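Local coordinates for KLLA0B12012p (Kluyveromyces lactis, PDB 6Y3P), which binds the mRNA decapping enzyme Dcp2 and, in the C-terminal part modelled here, has an ATP-grasp domain of the tubulin-tyrosine ligase family that probably binds ATP, at residues Q9-I14 / T49-D54; V43-L48 / Q67-N72; Q152-F157 / D252-E257. All coordinates share one frame; numbering follows the deposited sequence.

Contact 1. Residues Q9-I14 / T49-D54; sequences QIVLTI and TFHYGD
Leu12, Ile14 and Tyr52 form the apolar centre here. Leu12 and Tyr52 lie side by side on one face of the sheet, both with CG anti to the backbone N, and Leu12 CD1 sits 3.8 Å from Tyr52 CB. Ile14 CD1 comes in at the ring edge, in its plane, 3.5 Å from Tyr52 CD1. On the other face Val11 crosses His51 obliquely, its CG1 3.9 Å from His51 CD2. Between these layers the two strands run parallel, 12° apart. Val11 is gripped twice: its N donates to Phe50 O at 2.8 Å, and its O accepts from Tyr52 N, also 2.8 Å, nearly along the C=O axis. Phe50 N to Gln9 O and Thr13 N to Tyr52 O extend the pairing both ways. At the polar edge His51 NE2 donates to Thr13 OG1 over 2.8 Å, the oxygen only 6° out of the ring plane. Thr13 OG1 also bonds Gln57 OE1, and His51 ND1 bonds Tyr69 OH, so both nitrogens fix the ring's rotation. An alanine at His51 would remove both bonds and the ring contact with Val11, and would probably loosen the hold on the Thr13 side chain and the tie to strand 69-71. Helix 21-31 packs on Ile10, Leu12 and Tyr52, helix 357-375 on Phe50 and Tyr52, while strands 37-38 and 69-71 flank the pair.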
loop_
_atom_site.group_PDB
_atom_site.type_symbol
_atom_site.label_atom_id
_atom_site.label_comp_id
_atom_site.label_asym_id
_atom_site.label_seq_id
_atom_site.Cartn_x
_atom_site.Cartn_y
_atom_site.Cartn_z
ATOM N N GLN A 9 15.801 11.910 -23.610
ATOM C CA GLN A 9 16.628 10.800 -23.140
ATOM C C GLN A 9 15.873 9.986 -22.064
ATOM O O GLN A 9 15.166 10.575 -21.253
ATOM C CB GLN A 9 17.919 11.400 -22.573
ATOM C CG GLN A 9 18.967 10.420 -22.110
ATOM C CD GLN A 9 20.225 11.175 -21.790
ATOM O OE1 GLN A 9 20.227 12.147 -21.014
ATOM N NE2 GLN A 9 21.318 10.754 -22.412
ATOM N N ILE A 10 16.005 8.636 -22.088
ATOM C CA ILE A 10 15.412 7.691 -21.131
ATOM C C ILE A 10 16.555 6.848 -20.564
ATOM O O ILE A 10 17.269 6.223 -21.335
ATOM C CB ILE A 10 14.259 6.815 -21.736
ATOM C CG1 ILE A 10 12.962 7.626 -21.925
ATOM C CG2 ILE A 10 13.957 5.574 -20.854
ATOM C CD1 ILE A 10 11.978 7.048 -22.980
ATOM N N VAL A 11 16.703 6.814 -19.223
ATOM C CA VAL A 11 17.744 6.068 -18.498
ATOM C C VAL A 11 17.082 4.947 -17.673
ATOM O O VAL A 11 16.268 5.225 -16.794
ATOM C CB VAL A 11 18.633 6.993 -17.604
ATOM C CG1 VAL A 11 19.737 6.205 -16.913
ATOM C CG2 VAL A 11 19.223 8.161 -18.392
ATOM N N LEU A 12 17.431 3.692 -17.959
ATOM C CA LEU A 12 16.894 2.505 -17.281
ATOM C C LEU A 12 18.046 1.789 -16.586
ATOM O O LEU A 12 18.732 1.000 -17.219
ATOM C CB LEU A 12 16.204 1.596 -18.318
ATOM C CG LEU A 12 15.371 0.390 -17.827
ATOM C CD1 LEU A 12 14.277 0.811 -16.831
ATOM C CD2 LEU A 12 14.737 -0.333 -19.020
ATOM N N THR A 13 18.278 2.113 -15.302
ATOM C CA THR A 13 19.388 1.595 -14.473
ATOM C C THR A 13 19.040 0.312 -13.705
ATOM O O THR A 13 19.865 -0.213 -12.949
ATOM C CB THR A 13 19.928 2.684 -13.532
ATOM O OG1 THR A 13 18.891 3.100 -12.642
ATOM C CG2 THR A 13 20.501 3.870 -14.289
ATOM N N ILE A 14 17.835 -0.196 -13.913
ATOM C CA ILE A 14 17.375 -1.412 -13.286
ATOM C C ILE A 14 18.111 -2.620 -13.860
ATOM O O ILE A 14 18.289 -2.706 -15.082
ATOM C CB ILE A 14 15.833 -1.478 -13.368
ATOM C CG1 ILE A 14 15.257 -1.050 -12.024
ATOM C CG2 ILE A 14 15.272 -2.837 -13.824
ATOM C CD1 ILE A 14 14.071 -0.276 -12.114
ATOM N N THR A 49 15.085 14.250 -19.434
ATOM C CA THR A 49 15.313 12.809 -19.283
ATOM C C THR A 49 14.400 12.136 -18.279
ATOM O O THR A 49 14.014 12.728 -17.274
ATOM C CB THR A 49 16.832 12.461 -18.964
ATOM O OG1 THR A 49 17.007 11.993 -17.625
ATOM C CG2 THR A 49 17.777 13.587 -19.214
ATOM N N PHE A 50 14.123 10.866 -18.529
ATOM C CA PHE A 50 13.346 10.054 -17.618
ATOM C C PHE A 50 14.194 8.891 -17.147
ATOM O O PHE A 50 14.554 8.020 -17.938
ATOM C CB PHE A 50 12.016 9.580 -18.229
ATOM C CG PHE A 50 11.199 8.799 -17.230
ATOM C CD1 PHE A 50 10.677 9.416 -16.104
ATOM C CD2 PHE A 50 11.040 7.428 -17.363
ATOM C CE1 PHE A 50 9.993 8.680 -15.139
ATOM C CE2 PHE A 50 10.349 6.696 -16.398
ATOM C CZ PHE A 50 9.827 7.327 -15.295
ATOM N N HIS A 51 14.504 8.892 -15.860
ATOM C CA HIS A 51 15.291 7.867 -15.202
ATOM C C HIS A 51 14.361 6.921 -14.429
ATOM O O HIS A 51 13.696 7.320 -13.464
ATOM C CB HIS A 51 16.373 8.518 -14.300
ATOM C CG HIS A 51 17.271 7.583 -13.525
ATOM N ND1 HIS A 51 18.035 8.043 -12.456
ATOM C CD2 HIS A 51 17.516 6.258 -13.689
ATOM C CE1 HIS A 51 18.699 6.992 -12.014
ATOM N NE2 HIS A 51 18.417 5.897 -12.719
ATOM N N TYR A 52 14.256 5.683 -14.920
ATOM C CA TYR A 52 13.518 4.654 -14.240
ATOM C C TYR A 52 14.603 3.786 -13.606
ATOM O O TYR A 52 15.419 3.185 -14.315
ATOM C CB TYR A 52 12.599 3.845 -15.183
ATOM C CG TYR A 52 11.559 3.041 -14.428
ATOM C CD1 TYR A 52 11.924 1.947 -13.651
ATOM C CD2 TYR A 52 10.219 3.411 -14.435
ATOM C CE1 TYR A 52 10.983 1.233 -12.909
ATOM C CE2 TYR A 52 9.261 2.683 -13.721
ATOM C CZ TYR A 52 9.652 1.599 -12.948
ATOM O OH TYR A 52 8.744 0.859 -12.218
ATOM N N GLY A 53 14.672 3.834 -12.280
ATOM C CA GLY A 53 15.638 3.079 -11.502
ATOM C C GLY A 53 15.078 2.533 -10.203
ATOM O O GLY A 53 13.916 2.756 -9.880
ATOM N N ASP A 54 15.912 1.791 -9.453
ATOM C CA ASP A 54 15.607 1.302 -8.107
ATOM C C ASP A 54 15.779 2.532 -7.229
ATOM O O ASP A 54 16.440 3.472 -7.670
ATOM C CB ASP A 54 16.564 0.169 -7.686
ATOM C CG ASP A 54 16.321 -1.126 -8.435
ATOM O OD1 ASP A 54 15.143 -1.555 -8.524
ATOM O OD2 ASP A 54 17.299 -1.708 -8.939
#

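Contact 2. Residues V43-L48 / Q67-N72; sequences VTIDKL and QLYHAN
Leu68 does most of the work in this contact, pushing its side chain into the curve of the loop 43-48. Its CG stands anti to the carbonyl carbon (chi1 -75°), and the extended second torsion splays the two methyls across the loop backbone. Leu68 CB lies 3.3 Å from Lys47 O, while CD1 meets the peptide behind it, 3.6 Å from Asp46 C. The other methyl, CD2, turns to Leu48 CB at 3.9 Å. Leu48 adopts the crowded first torsion, CG between the backbone N and the carbonyl carbon (chi1 58°), which carries its tip away from Leu68; the side chain also touches Phe379. The loop leads into strand 48-52, which with helix 60-65 and strand 69-71 makes a beta-alpha-beta crossover, so Leu68 and Tyr69 stand where the chain leaves the helix for the second parallel strand. Ile45 and Leu68 lie alongside each other, pointing opposite ways. Ile45 has CG1 beside the backbone N (chi1 -59°) and CG2 anti to it, wedged 3.9 Å from Leu68 CB and 4.0 Å from Tyr69 CB; CG1 approaches the tyrosine ring obliquely, and Gln62 of helix 60-65 touches both Ile45 and Tyr69. Leu68 O receives a CA-H...O contact from Leu48 CA at 3.3 Å, and His70 turns back so that ND1 makes a weak bond, 3.0 Å long, to Leu68 O and another to Thr49 O.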
loop_
_atom_site.group_PDB
_atom_site.type_symbol
_atom_site.label_atom_id
_atom_site.label_comp_id
_atom_site.label_asym_id
_atom_site.label_seq_id
_atom_site.Cartn_x
_atom_site.Cartn_y
_atom_site.Cartn_z
ATOM N N VAL A 43 27.016 12.038 -16.939
ATOM C CA VAL A 43 27.708 12.898 -15.970
ATOM C C VAL A 43 26.804 14.093 -15.602
ATOM O O VAL A 43 26.697 14.423 -14.430
ATOM C CB VAL A 43 29.118 13.333 -16.484
ATOM C CG1 VAL A 43 29.797 14.308 -15.528
ATOM C CG2 VAL A 43 30.012 12.117 -16.717
ATOM N N THR A 44 26.150 14.719 -16.598
ATOM C CA THR A 44 25.240 15.852 -16.389
ATOM C C THR A 44 23.933 15.658 -17.129
ATOM O O THR A 44 23.901 15.023 -18.184
ATOM C CB THR A 44 25.873 17.206 -16.787
ATOM O OG1 THR A 44 26.210 17.215 -18.178
ATOM C CG2 THR A 44 27.045 17.597 -15.915
ATOM N N ILE A 45 22.855 16.219 -16.582
ATOM C CA ILE A 45 21.520 16.171 -17.178
ATOM C C ILE A 45 21.279 17.522 -17.860
ATOM O O ILE A 45 20.938 18.507 -17.201
ATOM C CB ILE A 45 20.448 15.796 -16.104
ATOM C CG1 ILE A 45 20.746 14.409 -15.445
ATOM C CG2 ILE A 45 19.036 15.870 -16.662
ATOM C CD1 ILE A 45 20.854 13.108 -16.404
ATOM N N ASP A 46 21.514 17.566 -19.172
ATOM C CA ASP A 46 21.406 18.793 -19.962
ATOM C C ASP A 46 20.350 18.697 -21.091
ATOM O O ASP A 46 20.280 19.568 -21.974
ATOM C CB ASP A 46 22.803 19.196 -20.488
ATOM C CG ASP A 46 23.613 18.050 -21.076
ATOM O OD1 ASP A 46 23.148 17.438 -22.068
ATOM O OD2 ASP A 46 24.711 17.762 -20.543
ATOM N N LYS A 47 19.517 17.638 -21.020
ATOM C CA LYS A 47 18.430 17.288 -21.921
ATOM C C LYS A 47 17.281 16.874 -20.997
ATOM O O LYS A 47 17.542 16.586 -19.820
ATOM C CB LYS A 47 18.844 16.068 -22.770
ATOM C CG LYS A 47 19.896 16.347 -23.845
ATOM C CD LYS A 47 20.523 15.070 -24.424
ATOM C CE LYS A 47 19.740 14.452 -25.564
ATOM N NZ LYS A 47 19.910 15.202 -26.841
ATOM N N LEU A 48 16.019 16.840 -21.496
ATOM C CA LEU A 48 14.953 16.352 -20.641
ATOM C C LEU A 48 15.034 14.831 -20.631
ATOM O O LEU A 48 15.215 14.215 -21.680
ATOM C CB LEU A 48 13.541 16.937 -20.896
ATOM C CG LEU A 48 12.854 16.825 -22.249
ATOM C CD1 LEU A 48 12.337 15.443 -22.491
ATOM C CD2 LEU A 48 11.621 17.691 -22.275
ATOM N N GLN A 67 14.814 20.576 -13.413
ATOM C CA GLN A 67 13.516 20.301 -14.004
ATOM C C GLN A 67 13.601 19.436 -15.250
ATOM O O GLN A 67 12.573 18.986 -15.752
ATOM C CB GLN A 67 12.739 21.597 -14.237
ATOM C CG GLN A 67 12.174 22.184 -12.937
ATOM C CD GLN A 67 11.499 21.155 -12.047
ATOM O OE1 GLN A 67 12.114 20.592 -11.130
ATOM N NE2 GLN A 67 10.225 20.879 -12.305
ATOM N N LEU A 68 14.832 19.158 -15.715
ATOM C CA LEU A 68 15.072 18.314 -16.881
ATOM C C LEU A 68 15.039 16.856 -16.499
ATOM O O LEU A 68 14.697 16.029 -17.335
ATOM C CB LEU A 68 16.428 18.660 -17.524
ATOM C CG LEU A 68 16.489 19.963 -18.327
ATOM C CD1 LEU A 68 17.895 20.217 -18.870
ATOM C CD2 LEU A 68 15.491 19.943 -19.443
ATOM N N TYR A 69 15.391 16.548 -15.234
ATOM C CA TYR A 69 15.479 15.196 -14.676
ATOM C C TYR A 69 14.154 14.715 -14.103
ATOM O O TYR A 69 13.598 15.328 -13.199
ATOM C CB TYR A 69 16.576 15.154 -13.603
ATOM C CG TYR A 69 16.743 13.817 -12.905
ATOM C CD1 TYR A 69 17.416 12.763 -13.521
ATOM C CD2 TYR A 69 16.326 13.642 -11.588
ATOM C CE1 TYR A 69 17.636 11.557 -12.856
ATOM C CE2 TYR A 69 16.535 12.439 -10.916
ATOM C CZ TYR A 69 17.202 11.404 -11.547
ATOM O OH TYR A 69 17.450 10.239 -10.870
ATOM N N HIS A 70 13.656 13.606 -14.631
ATOM C CA HIS A 70 12.421 12.966 -14.176
ATOM C C HIS A 70 12.786 11.601 -13.703
ATOM O O HIS A 70 13.657 10.958 -14.277
ATOM C CB HIS A 70 11.361 12.914 -15.282
ATOM C CG HIS A 70 11.027 14.263 -15.849
ATOM N ND1 HIS A 70 11.978 15.032 -16.508
ATOM C CD2 HIS A 70 9.846 14.921 -15.874
ATOM C CE1 HIS A 70 11.355 16.142 -16.874
ATOM N NE2 HIS A 70 10.069 16.115 -16.530
ATOM N N ALA A 71 12.208 11.201 -12.596
ATOM C CA ALA A 71 12.481 9.915 -11.971
ATOM C C ALA A 71 11.171 9.185 -11.592
ATOM O O ALA A 71 10.111 9.803 -11.496
ATOM C CB ALA A 71 13.376 10.117 -10.749
ATOM N N ASN A 72 11.265 7.871 -11.360
ATOM C CA ASN A 72 10.136 7.032 -10.964
ATOM C C ASN A 72 9.978 6.987 -9.423
ATOM O O ASN A 72 9.721 5.939 -8.841
ATOM C CB ASN A 72 10.249 5.627 -11.579
ATOM C CG ASN A 72 11.392 4.803 -11.049
ATOM O OD1 ASN A 72 12.548 5.201 -11.110
ATOM N ND2 ASN A 72 11.096 3.608 -10.558
#

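Contact 3. Residues Q152-F157 / D252-E257; sequences QGIRIF and DVLDIE
Strand 253-254 is the outermost of a five-stranded antiparallel sheet in this ATP-grasp domain, and this contact is where the short, weakly bonded strand, just ahead of helix 256-264, joins strand 154-157. Two backbone bonds lie on either side of the non-hydrogen-bonded pair Arg155 and Val253: Ile156 N donates to Asp252 O over 3.1 Å, in the carbonyl plane, and Leu254 N donates to Ile154 O over 3.2 Å, nearly along its axis. Gly153 leads into the strand with backbone angles that by themselves call for glycine, and a CB there would also press on Val253. On the face that carries Ile154 and Leu254 the contact is apolar. Leu254 takes the crowded first torsion (chi1 46°), CG between the backbone N and the carbonyl carbon. Its CG meets Ile154 CD1 at 3.8 Å, and its CD2 is pressed against Ile156 CD1 at 3.4 Å, closer than usual for two methyls. Ile142 of strand 140-145 touches all three of these side chains. The opposite face carries Arg155 beside Val253, with Arg155 CG 3.8 Å from Val253 CG2. Arg155 then bends at chi3 (68°) and brings its NE edge up to the carboxylate of Asp252 in a salt bridge. The two flat groups stand almost perpendicular, 87° apart, so the carboxylate straddles the guanidinium plane: Arg155 NE lies 2.8 Å from both Asp252 OD1 and Asp252 OD2, and NH2 makes a further weak bond to OD2. NH1 is held separately by Ser169 OG of helix 160-171. Because each bond of the salt bridge is bent and weak, the attraction probably owes more to opposite charge than to directed hydrogen bonding, and it adds to the few bonds that hold this short edge strand.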
loop_
_atom_site.group_PDB
_atom_site.type_symbol
_atom_site.label_atom_id
_atom_site.label_comp_id
_atom_site.label_asym_id
_atom_site.label_seq_id
_atom_site.Cartn_x
_atom_site.Cartn_y
_atom_site.Cartn_z
ATOM N N GLN A 152 6.059 -12.516 22.739
ATOM C CA GLN A 152 5.236 -13.481 23.461
ATOM C C GLN A 152 3.980 -13.908 22.644
ATOM O O GLN A 152 3.067 -14.552 23.181
ATOM C CB GLN A 152 4.875 -12.945 24.863
ATOM C CG GLN A 152 4.805 -14.027 25.940
ATOM C CD GLN A 152 5.804 -13.791 27.047
ATOM O OE1 GLN A 152 5.582 -12.988 27.964
ATOM N NE2 GLN A 152 6.927 -14.495 26.988
ATOM N N GLY A 153 3.978 -13.577 21.348
ATOM C CA GLY A 153 2.910 -13.938 20.420
ATOM C C GLY A 153 1.840 -12.881 20.244
ATOM O O GLY A 153 1.458 -12.227 21.221
ATOM N N ILE A 154 1.336 -12.723 18.993
ATOM C CA ILE A 154 0.305 -11.732 18.681
ATOM C C ILE A 154 -1.086 -12.274 19.153
ATOM O O ILE A 154 -1.494 -13.376 18.774
ATOM C CB ILE A 154 0.339 -11.154 17.219
ATOM C CG1 ILE A 154 -0.466 -11.978 16.206
ATOM C CG2 ILE A 154 1.783 -10.936 16.716
ATOM C CD1 ILE A 154 -0.820 -11.234 14.893
ATOM N N ARG A 155 -1.756 -11.508 20.045
ATOM C CA ARG A 155 -3.025 -11.868 20.674
ATOM C C ARG A 155 -4.204 -10.925 20.354
ATOM O O ARG A 155 -4.035 -9.706 20.248
ATOM C CB ARG A 155 -2.839 -12.006 22.195
ATOM C CG ARG A 155 -1.956 -13.189 22.594
ATOM C CD ARG A 155 -1.892 -13.401 24.093
ATOM N NE ARG A 155 -3.172 -13.843 24.655
ATOM C CZ ARG A 155 -3.395 -14.083 25.948
ATOM N NH1 ARG A 155 -2.419 -13.937 26.837
ATOM N NH2 ARG A 155 -4.596 -14.467 26.360
ATOM N N ILE A 156 -5.402 -11.519 20.222
ATOM C CA ILE A 156 -6.669 -10.836 19.929
ATOM C C ILE A 156 -7.372 -10.411 21.219
ATOM O O ILE A 156 -7.323 -11.124 22.236
ATOM C CB ILE A 156 -7.594 -11.725 19.023
ATOM C CG1 ILE A 156 -6.949 -11.912 17.665
ATOM C CG2 ILE A 156 -8.995 -11.109 18.806
ATOM C CD1 ILE A 156 -7.546 -12.961 16.871
ATOM N N PHE A 157 -8.057 -9.269 21.152
ATOM C CA PHE A 157 -8.867 -8.704 22.231
ATOM C C PHE A 157 -9.831 -7.679 21.647
ATOM O O PHE A 157 -9.652 -7.239 20.508
ATOM C CB PHE A 157 -7.966 -8.046 23.284
ATOM C CG PHE A 157 -7.257 -6.795 22.813
ATOM C CD1 PHE A 157 -6.049 -6.879 22.121
ATOM C CD2 PHE A 157 -7.776 -5.532 23.099
ATOM C CE1 PHE A 157 -5.391 -5.728 21.690
ATOM C CE2 PHE A 157 -7.102 -4.382 22.698
ATOM C CZ PHE A 157 -5.908 -4.485 21.998
ATOM N N ASP A 252 -6.039 -17.607 21.681
ATOM C CA ASP A 252 -6.222 -16.282 21.058
ATOM C C ASP A 252 -4.969 -15.744 20.334
ATOM O O ASP A 252 -4.843 -14.537 20.090
ATOM C CB ASP A 252 -6.740 -15.273 22.102
ATOM C CG ASP A 252 -5.735 -14.884 23.174
ATOM O OD1 ASP A 252 -4.897 -15.733 23.543
ATOM O OD2 ASP A 252 -5.798 -13.729 23.655
ATOM N N VAL A 253 -4.069 -16.656 19.957
ATOM C CA VAL A 253 -2.823 -16.326 19.277
ATOM C C VAL A 253 -2.953 -16.666 17.783
ATOM O O VAL A 253 -3.717 -17.554 17.411
ATOM C CB VAL A 253 -1.637 -17.078 19.961
ATOM C CG1 VAL A 253 -0.298 -16.792 19.279
ATOM C CG2 VAL A 253 -1.563 -16.770 21.456
ATOM N N LEU A 254 -2.229 -15.929 16.937
ATOM C CA LEU A 254 -2.099 -16.187 15.501
ATOM C C LEU A 254 -0.645 -15.992 15.078
ATOM O O LEU A 254 0.086 -15.248 15.740
ATOM C CB LEU A 254 -3.109 -15.452 14.599
ATOM C CG LEU A 254 -3.378 -13.988 14.834
ATOM C CD1 LEU A 254 -3.922 -13.346 13.575
ATOM C CD2 LEU A 254 -4.328 -13.802 15.975
ATOM N N ASP A 255 -0.196 -16.740 14.051
ATOM C CA ASP A 255 1.197 -16.752 13.584
ATOM C C ASP A 255 2.143 -17.312 14.690
ATOM O O ASP A 255 3.208 -16.746 14.968
ATOM C CB ASP A 255 1.649 -15.368 13.032
ATOM C CG ASP A 255 0.761 -14.773 11.944
ATOM O OD1 ASP A 255 0.626 -15.409 10.869
ATOM O OD2 ASP A 255 0.248 -13.641 12.144
ATOM N N ILE A 256 1.712 -18.422 15.334
ATOM C CA ILE A 256 2.470 -19.142 16.377
ATOM C C ILE A 256 3.738 -19.759 15.757
ATOM O O ILE A 256 4.804 -19.752 16.389
ATOM C CB ILE A 256 1.595 -20.201 17.143
ATOM C CG1 ILE A 256 2.371 -20.924 18.291
ATOM C CG2 ILE A 256 0.922 -21.231 16.201
ATOM C CD1 ILE A 256 2.715 -20.079 19.546
ATOM N N GLU A 257 3.608 -20.242 14.494
ATOM C CA GLU A 257 4.662 -20.856 13.687
ATOM C C GLU A 257 5.812 -19.890 13.404
ATOM O O GLU A 257 6.915 -20.335 13.099
ATOM C CB GLU A 257 4.092 -21.457 12.388
ATOM C CG GLU A 257 3.010 -22.514 12.597
ATOM C CD GLU A 257 3.402 -23.891 13.112
ATOM O OE1 GLU A 257 4.353 -23.993 13.923
ATOM O OE2 GLU A 257 2.714 -24.868 12.734
#

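From the N terminus, the chain lays down strand 8-12, passes through helix 21-31 and strand 37-38, and returns as strand 48-52, where contact 1 closes the first loop. Contact 2 opens at residues 43-48, before that closure, and ends at residues 67-72 beyond it, so the two cross. They also touch: His51 N is probably hydrogen-bonded to His70 O at 2.7 Å, in keeping with strands 48-52 and 69-71 being neighbours in one parallel sheet. Contact 3 follows in series, joining residues across a far longer excursion in a separate antiparallel sheet. Its centre lies about 44 Å from that of contact 1, on the other side of the chain's centre.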